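Glycosyltransferase (Streptomyces viridochromogenes, PDB 2IUY) is a family GT4 glycosyltransferase involved in avilamycin A biosynthesis, binds UDP and probably transfers a sugar from a nucleotide-linked donor with retention of configuration. Local coordinates at residues Pro3-Pro12 with Leu43-Gly54; Val171-Ala182 with Tyr202-Thr213. All coordinates share one frame; numbering follows the deposited sequence.

Contact 1 lies within one parallel six-stranded sheet and contact 2 beside the other, as expected of the two Rossmann-like domains of a GT-B glycosyltransferase, and the two share no element; their centres lie about 38 Å apart on opposite sides of the chain's centre. Both are largely buried. Contact 1 joins neighbouring strands 5-9 and 49-53 inside the first sheet, so main-chain hydrogen bonds dominate and side chains add bonds at its two ends. Contact 2 packs helices 177-187 and 200-210, which flank the second sheet. There side chains do nearly all the work, with one direct hydrogen bond and a bridging water beside the turn that carries UDP-binding Lys175.

Contact 1. Residues Pro3-Pro12 with Leu43-Gly54; sequences PLKVALVNIP and LLELGHEVFLLG
His48 meets Leu4 where strands 5-9 and 49-53 begin to run side by side. Its CB lies 3.5 Å from Leu4 O, and CG, turned anti to the carbonyl carbon (chi1 -52°), brings the ring beside the incoming chain. ND1 then accepts the N-H of Leu4 at 2.9 Å, nearly straight and in the ring plane, while CE1 lies more loosely, 4.1 Å from Leu4 CG. Next to it the main chain takes over: Glu49 N donates to Leu4 O at 2.7 Å, and the parallel ladder continues through Val6, Phe51, Leu8 and Leu53 to Asn10 N on Leu53 O. On one face of the sheet Leu8 CD1 packs on Val50 CG1 at 3.7 Å, where Leu43 CD1 of helix 31-45 comes loosely against Val6 CG1 and Leu8 CD2. On the other, Leu53 CD1 touches both Ala7 CB and Val9 CG2, and the Phe51 ring reaches Lys5 through CE2. At the far end Asn10 ND2 donates to Gly54 O at 3.1 Å from above the carbonyl plane. This is the first beta-alpha-beta unit of the domain, with Gly47 closing helix 31-45 in a Schellman motif and Ala7 and Val9 bonding onward to strand 87-90. The chemistry implies a pairing fixed by the backbone and extended at both ends by a side chain, His48 accepting and Asn10 donating, the latter beside Ile11, whose side chain lies about 7 Å from that of UDP-binding Gly30.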
loop_
_atom_site.group_PDB
_atom_site.type_symbol
_atom_site.label_atom_id
_atom_site.label_comp_id
_atom_site.label_asym_id
_atom_site.label_seq_id
_atom_site.Cartn_x
_atom_site.Cartn_y
_atom_site.Cartn_z
ATOM N N PRO A 3 20.282 17.191 7.943
ATOM C CA PRO A 3 19.668 16.539 6.771
ATOM C C PRO A 3 20.289 15.170 6.556
ATOM O O PRO A 3 21.522 15.021 6.516
ATOM C CB PRO A 3 19.999 17.460 5.610
ATOM C CG PRO A 3 21.124 18.351 6.093
ATOM C CD PRO A 3 21.413 18.050 7.549
ATOM N N LEU A 4 19.430 14.176 6.431
ATOM C CA LEU A 4 19.856 12.781 6.359
ATOM C C LEU A 4 19.961 12.431 4.896
ATOM O O LEU A 4 19.281 13.057 4.016
ATOM C CB LEU A 4 18.839 11.902 7.139
ATOM C CG LEU A 4 18.881 12.151 8.654
ATOM C CD1 LEU A 4 17.783 11.452 9.450
ATOM C CD2 LEU A 4 20.278 11.792 9.279
ATOM N N LYS A 5 20.897 11.515 4.617
ATOM C CA LYS A 5 20.970 10.839 3.329
ATOM C C LYS A 5 20.342 9.486 3.533
ATOM O O LYS A 5 20.786 8.735 4.386
ATOM C CB LYS A 5 22.407 10.753 2.809
ATOM C CG LYS A 5 23.059 12.166 2.672
ATOM C CD LYS A 5 24.112 12.149 1.601
ATOM C CE LYS A 5 25.509 11.937 2.062
ATOM N NZ LYS A 5 26.419 11.708 0.820
ATOM N N VAL A 6 19.235 9.231 2.826
ATOM C CA VAL A 6 18.431 8.017 3.065
ATOM C C VAL A 6 18.437 7.174 1.787
ATOM O O VAL A 6 18.051 7.655 0.703
ATOM C CB VAL A 6 16.961 8.291 3.503
ATOM C CG1 VAL A 6 16.204 6.934 3.866
ATOM C CG2 VAL A 6 16.838 9.359 4.670
ATOM N N ALA A 7 18.920 5.946 1.901
ATOM C CA ALA A 7 18.819 4.978 0.817
ATOM C C ALA A 7 17.524 4.222 1.019
ATOM O O ALA A 7 17.381 3.528 2.030
ATOM C CB ALA A 7 19.998 4.029 0.830
ATOM N N LEU A 8 16.576 4.400 0.080
ATOM C CA LEU A 8 15.259 3.756 0.114
ATOM C C LEU A 8 15.297 2.628 -0.858
ATOM O O LEU A 8 15.484 2.900 -2.036
ATOM C CB LEU A 8 14.139 4.682 -0.370
ATOM C CG LEU A 8 13.488 5.683 0.560
ATOM C CD1 LEU A 8 12.354 6.436 -0.239
ATOM C CD2 LEU A 8 13.005 4.989 1.868
ATOM N N VAL A 9 15.077 1.388 -0.389
ATOM C CA VAL A 9 15.257 0.222 -1.238
ATOM C C VAL A 9 13.893 -0.275 -1.547
ATOM O O VAL A 9 13.192 -0.807 -0.677
ATOM C CB VAL A 9 16.147 -0.945 -0.589
ATOM C CG1 VAL A 9 16.574 -1.951 -1.669
ATOM C CG2 VAL A 9 17.426 -0.379 0.059
ATOM N N ASN A 10 13.497 -0.063 -2.801
ATOM C CA ASN A 10 12.264 -0.590 -3.338
ATOM C C ASN A 10 12.465 -2.064 -3.577
ATOM O O ASN A 10 13.603 -2.514 -3.770
ATOM C CB ASN A 10 11.973 0.080 -4.695
ATOM C CG ASN A 10 10.702 -0.414 -5.330
ATOM O OD1 ASN A 10 9.665 -0.483 -4.674
ATOM N ND2 ASN A 10 10.755 -0.727 -6.621
ATOM N N ILE A 11 11.351 -2.790 -3.612
ATOM C CA ILE A 11 11.317 -4.225 -3.938
ATOM C C ILE A 11 11.635 -4.382 -5.437
ATOM O O ILE A 11 10.866 -3.896 -6.289
ATOM C CB ILE A 11 9.925 -4.855 -3.603
ATOM C CG1 ILE A 11 9.932 -6.359 -3.890
ATOM C CG2 ILE A 11 8.762 -4.166 -4.416
ATOM C CD1 ILE A 11 8.693 -7.109 -3.320
ATOM N N PRO A 12 12.797 -4.998 -5.770
ATOM C CA PRO A 12 13.202 -5.136 -7.205
ATOM C C PRO A 12 12.380 -6.197 -7.975
ATOM O O PRO A 12 12.496 -7.395 -7.709
ATOM C CB PRO A 12 14.713 -5.486 -7.140
ATOM C CG PRO A 12 15.097 -5.483 -5.706
ATOM C CD PRO A 12 13.815 -5.534 -4.843
ATOM N N LEU A 43 9.908 12.578 2.768
ATOM C CA LEU A 43 11.302 12.723 3.155
ATOM C C LEU A 43 11.971 13.908 2.434
ATOM O O LEU A 43 12.682 14.639 3.046
ATOM C CB LEU A 43 12.078 11.425 2.850
ATOM C CG LEU A 43 11.697 10.233 3.750
ATOM C CD1 LEU A 43 12.296 8.977 3.230
ATOM C CD2 LEU A 43 12.116 10.545 5.254
ATOM N N LEU A 44 11.747 14.023 1.120
ATOM C CA LEU A 44 12.209 15.116 0.304
ATOM C C LEU A 44 11.605 16.445 0.753
ATOM O O LEU A 44 12.298 17.461 0.766
ATOM C CB LEU A 44 11.884 14.834 -1.176
ATOM C CG LEU A 44 12.643 13.678 -1.875
ATOM C CD1 LEU A 44 12.018 13.411 -3.281
ATOM C CD2 LEU A 44 14.181 13.957 -1.945
ATOM N N GLU A 45 10.309 16.461 1.097
ATOM C CA GLU A 45 9.665 17.696 1.537
ATOM C C GLU A 45 10.265 18.139 2.863
ATOM O O GLU A 45 10.351 19.349 3.159
ATOM C CB GLU A 45 8.160 17.499 1.721
ATOM C CG GLU A 45 7.309 18.699 1.288
ATOM C CD GLU A 45 5.863 18.291 0.992
ATOM O OE1 GLU A 45 5.620 17.571 -0.009
ATOM O OE2 GLU A 45 4.963 18.707 1.747
ATOM N N LEU A 46 10.649 17.165 3.677
ATOM C CA LEU A 46 11.336 17.453 4.957
ATOM C C LEU A 46 12.775 17.904 4.835
ATOM O O LEU A 46 13.366 18.256 5.844
ATOM C CB LEU A 46 11.282 16.246 5.895
ATOM C CG LEU A 46 9.888 15.890 6.397
ATOM C CD1 LEU A 46 9.857 14.483 6.919
ATOM C CD2 LEU A 46 9.337 16.925 7.443
ATOM N N GLY A 47 13.365 17.841 3.642
ATOM C CA GLY A 47 14.724 18.372 3.426
ATOM C C GLY A 47 15.825 17.324 3.371
ATOM O O GLY A 47 16.989 17.667 3.191
ATOM N N HIS A 48 15.449 16.041 3.489
ATOM C CA HIS A 48 16.401 14.903 3.381
ATOM C C HIS A 48 16.728 14.480 1.969
ATOM O O HIS A 48 15.958 14.736 1.035
ATOM C CB HIS A 48 15.890 13.722 4.211
ATOM C CG HIS A 48 15.572 14.132 5.619
ATOM N ND1 HIS A 48 16.548 14.507 6.505
ATOM C CD2 HIS A 48 14.392 14.369 6.238
ATOM C CE1 HIS A 48 15.991 14.866 7.646
ATOM N NE2 HIS A 48 14.682 14.800 7.507
ATOM N N GLU A 49 17.913 13.889 1.795
ATOM C CA GLU A 49 18.337 13.485 0.494
ATOM C C GLU A 49 17.957 11.999 0.299
ATOM O O GLU A 49 18.138 11.216 1.191
ATOM C CB GLU A 49 19.840 13.747 0.345
ATOM C CG GLU A 49 20.249 14.002 -1.051
ATOM C CD GLU A 49 21.740 14.170 -1.227
ATOM O OE1 GLU A 49 22.428 14.445 -0.205
ATOM O OE2 GLU A 49 22.196 14.001 -2.396
ATOM N N VAL A 50 17.362 11.643 -0.842
ATOM C CA VAL A 50 16.858 10.281 -1.071
ATOM C C VAL A 50 17.592 9.632 -2.271
ATOM O O VAL A 50 17.718 10.243 -3.338
ATOM C CB VAL A 50 15.298 10.246 -1.242
ATOM C CG1 VAL A 50 14.798 8.836 -1.619
ATOM C CG2 VAL A 50 14.631 10.705 0.021
ATOM N N PHE A 51 18.158 8.440 -2.024
ATOM C CA PHE A 51 18.802 7.602 -3.018
ATOM C C PHE A 51 17.841 6.432 -3.158
ATOM O O PHE A 51 17.584 5.741 -2.196
ATOM C CB PHE A 51 20.219 7.186 -2.526
ATOM C CG PHE A 51 21.142 8.363 -2.360
ATOM C CD1 PHE A 51 21.975 8.766 -3.416
ATOM C CD2 PHE A 51 21.095 9.139 -1.184
ATOM C CE1 PHE A 51 22.790 9.874 -3.275
ATOM C CE2 PHE A 51 21.902 10.280 -1.020
ATOM C CZ PHE A 51 22.758 10.639 -2.054
ATOM N N LEU A 52 17.224 6.307 -4.344
ATOM C CA LEU A 52 16.220 5.297 -4.586
ATOM C C LEU A 52 16.943 4.152 -5.260
ATOM O O LEU A 52 17.623 4.368 -6.261
ATOM C CB LEU A 52 15.041 5.838 -5.451
ATOM C CG LEU A 52 14.052 4.825 -6.021
ATOM C CD1 LEU A 52 13.222 4.214 -4.832
ATOM C CD2 LEU A 52 13.127 5.487 -7.101
ATOM N N LEU A 53 16.771 2.953 -4.700
ATOM C CA LEU A 53 17.397 1.736 -5.180
ATOM C C LEU A 53 16.272 0.773 -5.496
ATOM O O LEU A 53 15.165 0.884 -4.928
ATOM C CB LEU A 53 18.268 1.124 -4.076
ATOM C CG LEU A 53 19.566 1.852 -3.795
ATOM C CD1 LEU A 53 19.722 1.717 -2.325
ATOM C CD2 LEU A 53 20.709 1.087 -4.547
ATOM N N GLY A 54 16.573 -0.138 -6.425
ATOM C CA GLY A 54 15.685 -1.194 -6.830
ATOM C C GLY A 54 14.597 -0.681 -7.726
ATOM O O GLY A 54 13.542 -1.315 -7.804
#

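Contact 2. Residues Val171-Ala182 with Tyr202-Thr213; sequences VSPHKGALEAAA and YFDEITRRYGST
The Tyr202 ring is sandwiched between Pro173, whose CG stands 3.8 Å from the ring centroid in a CH-pi contact, and Ile206 CD1, which lies nearer the rim of the opposite face; Val171 O approaches the ring edge. Tyr210 carries the backbone between Ala181 and Ala182 over one face, with Ala182 N above the ring centre, and meets Leu178 CD1 at its edge. The Arg209 guanidinium, salt-bridged to Glu205, takes Leu178 CD2 on a face. Leu178 is thus a knob set among Tyr202, Glu205, Ile206 and Arg209; its CG, anti to the backbone N (chi1 175°), sends CD1 to Ile206 CG1 at 3.8 Å. Helix residues 177-182 and 202-210 run almost parallel, 10° apart, as neighbouring helices of a Rossmann-like domain do, and Ala181 and Ile206 also touch Val214 of strand 214-216. Tyr202 OH accepts the N-H of Leu178 at 2.8 Å and donates to a water, which in turn donates to Pro173 O and to Glu179 OE1 at 2.6 Å. One phenol hydroxyl, accepting and donating at once, thereby joins helix 200-210 to the start of helix 177-187 and to the 173-175 turn, where UDP-binding Lys175 is salt-bridged to Glu252.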
loop_
_atom_site.group_PDB
_atom_site.type_symbol
_atom_site.label_atom_id
_atom_site.label_comp_id
_atom_site.label_asym_id
_atom_site.label_seq_id
_atom_site.Cartn_x
_atom_site.Cartn_y
_atom_site.Cartn_z
ATOM N N VAL A 171 -6.936 -9.636 -8.446
ATOM C CA VAL A 171 -8.174 -10.406 -8.342
ATOM C C VAL A 171 -7.782 -11.812 -7.889
ATOM O O VAL A 171 -7.550 -12.694 -8.713
ATOM C CB VAL A 171 -8.941 -10.419 -9.700
ATOM C CG1 VAL A 171 -10.226 -11.306 -9.625
ATOM C CG2 VAL A 171 -9.246 -8.939 -10.195
ATOM N N SER A 172 -7.669 -11.976 -6.571
ATOM C CA SER A 172 -7.194 -13.195 -5.897
ATOM C C SER A 172 -8.064 -13.411 -4.703
ATOM O O SER A 172 -8.601 -12.456 -4.197
ATOM C CB SER A 172 -5.805 -13.001 -5.338
ATOM O OG SER A 172 -4.892 -12.900 -6.402
ATOM N N PRO A 173 -8.247 -14.677 -4.283
ATOM C CA PRO A 173 -9.187 -15.004 -3.211
ATOM C C PRO A 173 -8.932 -14.297 -1.862
ATOM O O PRO A 173 -9.891 -13.824 -1.232
ATOM C CB PRO A 173 -9.043 -16.536 -3.078
ATOM C CG PRO A 173 -8.758 -16.997 -4.449
ATOM C CD PRO A 173 -7.710 -15.910 -4.904
ATOM N N HIS A 174 -7.670 -14.216 -1.422
ATOM C CA HIS A 174 -7.379 -13.567 -0.152
ATOM C C HIS A 174 -7.650 -12.033 -0.188
ATOM O O HIS A 174 -7.752 -11.394 0.893
ATOM C CB HIS A 174 -5.930 -13.846 0.287
ATOM C CG HIS A 174 -4.910 -13.257 -0.638
ATOM N ND1 HIS A 174 -4.595 -13.831 -1.849
ATOM C CD2 HIS A 174 -4.164 -12.133 -0.554
ATOM C CE1 HIS A 174 -3.681 -13.100 -2.465
ATOM N NE2 HIS A 174 -3.413 -12.056 -1.705
ATOM N N LYS A 175 -7.763 -11.456 -1.401
ATOM C CA LYS A 175 -8.073 -10.025 -1.553
ATOM C C LYS A 175 -9.583 -9.765 -1.577
ATOM O O LYS A 175 -10.021 -8.626 -1.434
ATOM C CB LYS A 175 -7.419 -9.397 -2.794
ATOM C CG LYS A 175 -5.891 -9.415 -2.770
ATOM C CD LYS A 175 -5.330 -8.762 -1.486
ATOM C CE LYS A 175 -5.575 -7.265 -1.470
ATOM N NZ LYS A 175 -4.607 -6.548 -0.551
ATOM N N GLY A 176 -10.369 -10.832 -1.714
ATOM C CA GLY A 176 -11.810 -10.754 -1.521
ATOM C C GLY A 176 -12.538 -10.104 -2.696
ATOM O O GLY A 176 -13.559 -9.450 -2.492
ATOM N N ALA A 177 -12.043 -10.300 -3.911
ATOM C CA ALA A 177 -12.728 -9.799 -5.123
ATOM C C ALA A 177 -14.156 -10.348 -5.211
ATOM O O ALA A 177 -15.107 -9.625 -5.570
ATOM C CB ALA A 177 -11.922 -10.131 -6.409
ATOM N N LEU A 178 -14.289 -11.629 -4.893
ATOM C CA LEU A 178 -15.576 -12.327 -4.963
ATOM C C LEU A 178 -16.556 -11.771 -3.963
ATOM O O LEU A 178 -17.706 -11.466 -4.277
ATOM C CB LEU A 178 -15.385 -13.841 -4.739
ATOM C CG LEU A 178 -16.739 -14.604 -4.671
ATOM C CD1 LEU A 178 -17.315 -14.725 -6.091
ATOM C CD2 LEU A 178 -16.553 -15.953 -4.091
ATOM N N GLU A 179 -16.086 -11.606 -2.746
ATOM C CA GLU A 179 -16.886 -10.975 -1.687
ATOM C C GLU A 179 -17.265 -9.523 -1.957
ATOM O O GLU A 179 -18.332 -9.081 -1.573
ATOM C CB GLU A 179 -16.149 -11.115 -0.354
ATOM C CG GLU A 179 -16.066 -12.587 0.140
ATOM C CD GLU A 179 -14.947 -13.420 -0.503
ATOM O OE1 GLU A 179 -14.075 -12.895 -1.257
ATOM O OE2 GLU A 179 -14.923 -14.640 -0.252
ATOM N N ALA A 180 -16.385 -8.776 -2.590
ATOM C CA ALA A 180 -16.689 -7.434 -3.058
ATOM C C ALA A 180 -17.785 -7.483 -4.148
ATOM O O ALA A 180 -18.695 -6.617 -4.192
ATOM C CB ALA A 180 -15.427 -6.788 -3.590
ATOM N N ALA A 181 -17.719 -8.478 -5.034
ATOM C CA ALA A 181 -18.812 -8.635 -6.040
ATOM C C ALA A 181 -20.144 -8.872 -5.308
ATOM O O ALA A 181 -21.151 -8.196 -5.604
ATOM C CB ALA A 181 -18.506 -9.775 -7.045
ATOM N N ALA A 182 -20.128 -9.760 -4.307
ATOM C CA ALA A 182 -21.311 -10.057 -3.497
ATOM C C ALA A 182 -21.839 -8.796 -2.794
ATOM O O ALA A 182 -23.031 -8.573 -2.698
ATOM C CB ALA A 182 -20.993 -11.144 -2.437
ATOM N N TYR A 202 -10.682 -18.593 -10.511
ATOM C CA TYR A 202 -11.248 -17.580 -9.597
ATOM C C TYR A 202 -12.036 -16.488 -10.358
ATOM O O TYR A 202 -13.199 -16.246 -10.050
ATOM C CB TYR A 202 -10.155 -16.939 -8.716
ATOM C CG TYR A 202 -10.711 -16.008 -7.618
ATOM C CD1 TYR A 202 -11.656 -16.469 -6.689
ATOM C CD2 TYR A 202 -10.282 -14.692 -7.518
ATOM C CE1 TYR A 202 -12.162 -15.639 -5.664
ATOM C CE2 TYR A 202 -10.782 -13.839 -6.511
ATOM C CZ TYR A 202 -11.727 -14.326 -5.598
ATOM O OH TYR A 202 -12.219 -13.497 -4.613
ATOM N N PHE A 203 -11.381 -15.828 -11.318
ATOM C CA PHE A 203 -12.026 -14.833 -12.189
ATOM C C PHE A 203 -13.312 -15.397 -12.795
ATOM O O PHE A 203 -14.342 -14.731 -12.755
ATOM C CB PHE A 203 -11.081 -14.410 -13.309
ATOM C CG PHE A 203 -11.666 -13.382 -14.268
ATOM C CD1 PHE A 203 -11.561 -12.021 -14.010
ATOM C CD2 PHE A 203 -12.279 -13.782 -15.449
ATOM C CE1 PHE A 203 -12.076 -11.090 -14.917
ATOM C CE2 PHE A 203 -12.795 -12.855 -16.357
ATOM C CZ PHE A 203 -12.679 -11.514 -16.095
ATOM N N ASP A 204 -13.247 -16.630 -13.314
ATOM C CA ASP A 204 -14.417 -17.299 -13.907
ATOM C C ASP A 204 -15.598 -17.527 -12.947
ATOM O O ASP A 204 -16.767 -17.431 -13.346
ATOM C CB ASP A 204 -14.017 -18.587 -14.634
ATOM C CG ASP A 204 -13.300 -18.308 -15.956
ATOM O OD1 ASP A 204 -13.158 -17.116 -16.348
ATOM O OD2 ASP A 204 -12.838 -19.278 -16.584
ATOM N N GLU A 205 -15.279 -17.817 -11.688
ATOM C CA GLU A 205 -16.289 -18.006 -10.649
ATOM C C GLU A 205 -17.039 -16.689 -10.328
ATOM O O GLU A 205 -18.285 -16.658 -10.110
ATOM C CB GLU A 205 -15.624 -18.555 -9.359
ATOM C CG GLU A 205 -16.628 -18.878 -8.203
ATOM C CD GLU A 205 -15.933 -19.111 -6.828
ATOM O OE1 GLU A 205 -14.678 -18.898 -6.695
ATOM O OE2 GLU A 205 -16.661 -19.519 -5.877
ATOM N N ILE A 206 -16.269 -15.607 -10.256
ATOM C CA ILE A 206 -16.831 -14.282 -10.044
ATOM C C ILE A 206 -17.758 -13.897 -11.219
ATOM O O ILE A 206 -18.822 -13.335 -11.024
ATOM C CB ILE A 206 -15.688 -13.226 -9.900
ATOM C CG1 ILE A 206 -14.835 -13.504 -8.635
ATOM C CG2 ILE A 206 -16.252 -11.788 -9.910
ATOM C CD1 ILE A 206 -13.461 -12.808 -8.628
ATOM N N THR A 207 -17.337 -14.212 -12.442
ATOM C CA THR A 207 -18.141 -13.804 -13.601
ATOM C C THR A 207 -19.418 -14.669 -13.675
ATOM O O THR A 207 -20.497 -14.157 -13.918
ATOM C CB THR A 207 -17.304 -13.757 -14.921
ATOM O OG1 THR A 207 -16.624 -14.992 -15.108
ATOM C CG2 THR A 207 -16.225 -12.700 -14.841
ATOM N N ARG A 208 -19.280 -15.955 -13.368
ATOM C CA ARG A 208 -20.417 -16.864 -13.223
ATOM C C ARG A 208 -21.446 -16.398 -12.189
ATOM O O ARG A 208 -22.639 -16.324 -12.464
ATOM C CB ARG A 208 -19.904 -18.277 -12.885
ATOM C CG ARG A 208 -21.001 -19.302 -12.698
ATOM C CD ARG A 208 -20.477 -20.721 -12.391
ATOM N NE ARG A 208 -19.936 -20.902 -11.033
ATOM C CZ ARG A 208 -20.652 -21.077 -9.918
ATOM N NH1 ARG A 208 -21.985 -21.068 -9.940
ATOM N NH2 ARG A 208 -20.022 -21.244 -8.765
ATOM N N ARG A 209 -20.975 -16.099 -10.990
ATOM C CA ARG A 209 -21.850 -15.792 -9.878
ATOM C C ARG A 209 -22.369 -14.358 -9.886
ATOM O O ARG A 209 -23.501 -14.136 -9.470
ATOM C CB ARG A 209 -21.157 -16.123 -8.554
ATOM C CG ARG A 209 -20.873 -17.629 -8.445
ATOM C CD ARG A 209 -20.026 -18.003 -7.230
ATOM N NE ARG A 209 -20.490 -17.375 -5.989
ATOM C CZ ARG A 209 -20.087 -17.762 -4.773
ATOM N NH1 ARG A 209 -19.224 -18.775 -4.651
ATOM N NH2 ARG A 209 -20.571 -17.156 -3.685
ATOM N N TYR A 210 -21.529 -13.415 -10.345
ATOM C CA TYR A 210 -21.819 -11.982 -10.276
ATOM C C TYR A 210 -21.522 -11.219 -11.560
ATOM O O TYR A 210 -21.249 -10.023 -11.517
ATOM C CB TYR A 210 -21.044 -11.351 -9.112
ATOM C CG TYR A 210 -21.387 -11.994 -7.805
ATOM C CD1 TYR A 210 -22.619 -11.752 -7.198
ATOM C CD2 TYR A 210 -20.494 -12.865 -7.183
ATOM C CE1 TYR A 210 -22.964 -12.361 -5.983
ATOM C CE2 TYR A 210 -20.818 -13.469 -5.975
ATOM C CZ TYR A 210 -22.048 -13.200 -5.367
ATOM O OH TYR A 210 -22.380 -13.801 -4.164
ATOM N N GLY A 211 -21.623 -11.900 -12.707
ATOM C CA GLY A 211 -21.337 -11.257 -14.015
ATOM C C GLY A 211 -22.017 -9.900 -14.257
ATOM O O GLY A 211 -21.389 -8.942 -14.737
ATOM N N SER A 212 -23.291 -9.819 -13.910
ATOM C CA SER A 212 -24.096 -8.637 -14.195
ATOM C C SER A 212 -23.718 -7.496 -13.251
ATOM O O SER A 212 -24.036 -6.338 -13.483
ATOM C CB SER A 212 -25.585 -8.964 -14.120
ATOM O OG SER A 212 -25.980 -9.312 -12.795
ATOM N N THR A 213 -23.009 -7.836 -12.188
ATOM C CA THR A 213 -22.491 -6.863 -11.226
ATOM C C THR A 213 -21.109 -6.347 -11.615
ATOM O O THR A 213 -20.881 -5.139 -11.585
ATOM C CB THR A 213 -22.432 -7.510 -9.868
ATOM O OG1 THR A 213 -23.763 -7.774 -9.481
ATOM C CG2 THR A 213 -21.722 -6.616 -8.768
HETATM O O HOH W 1 -12.431 -14.533 -2.399
#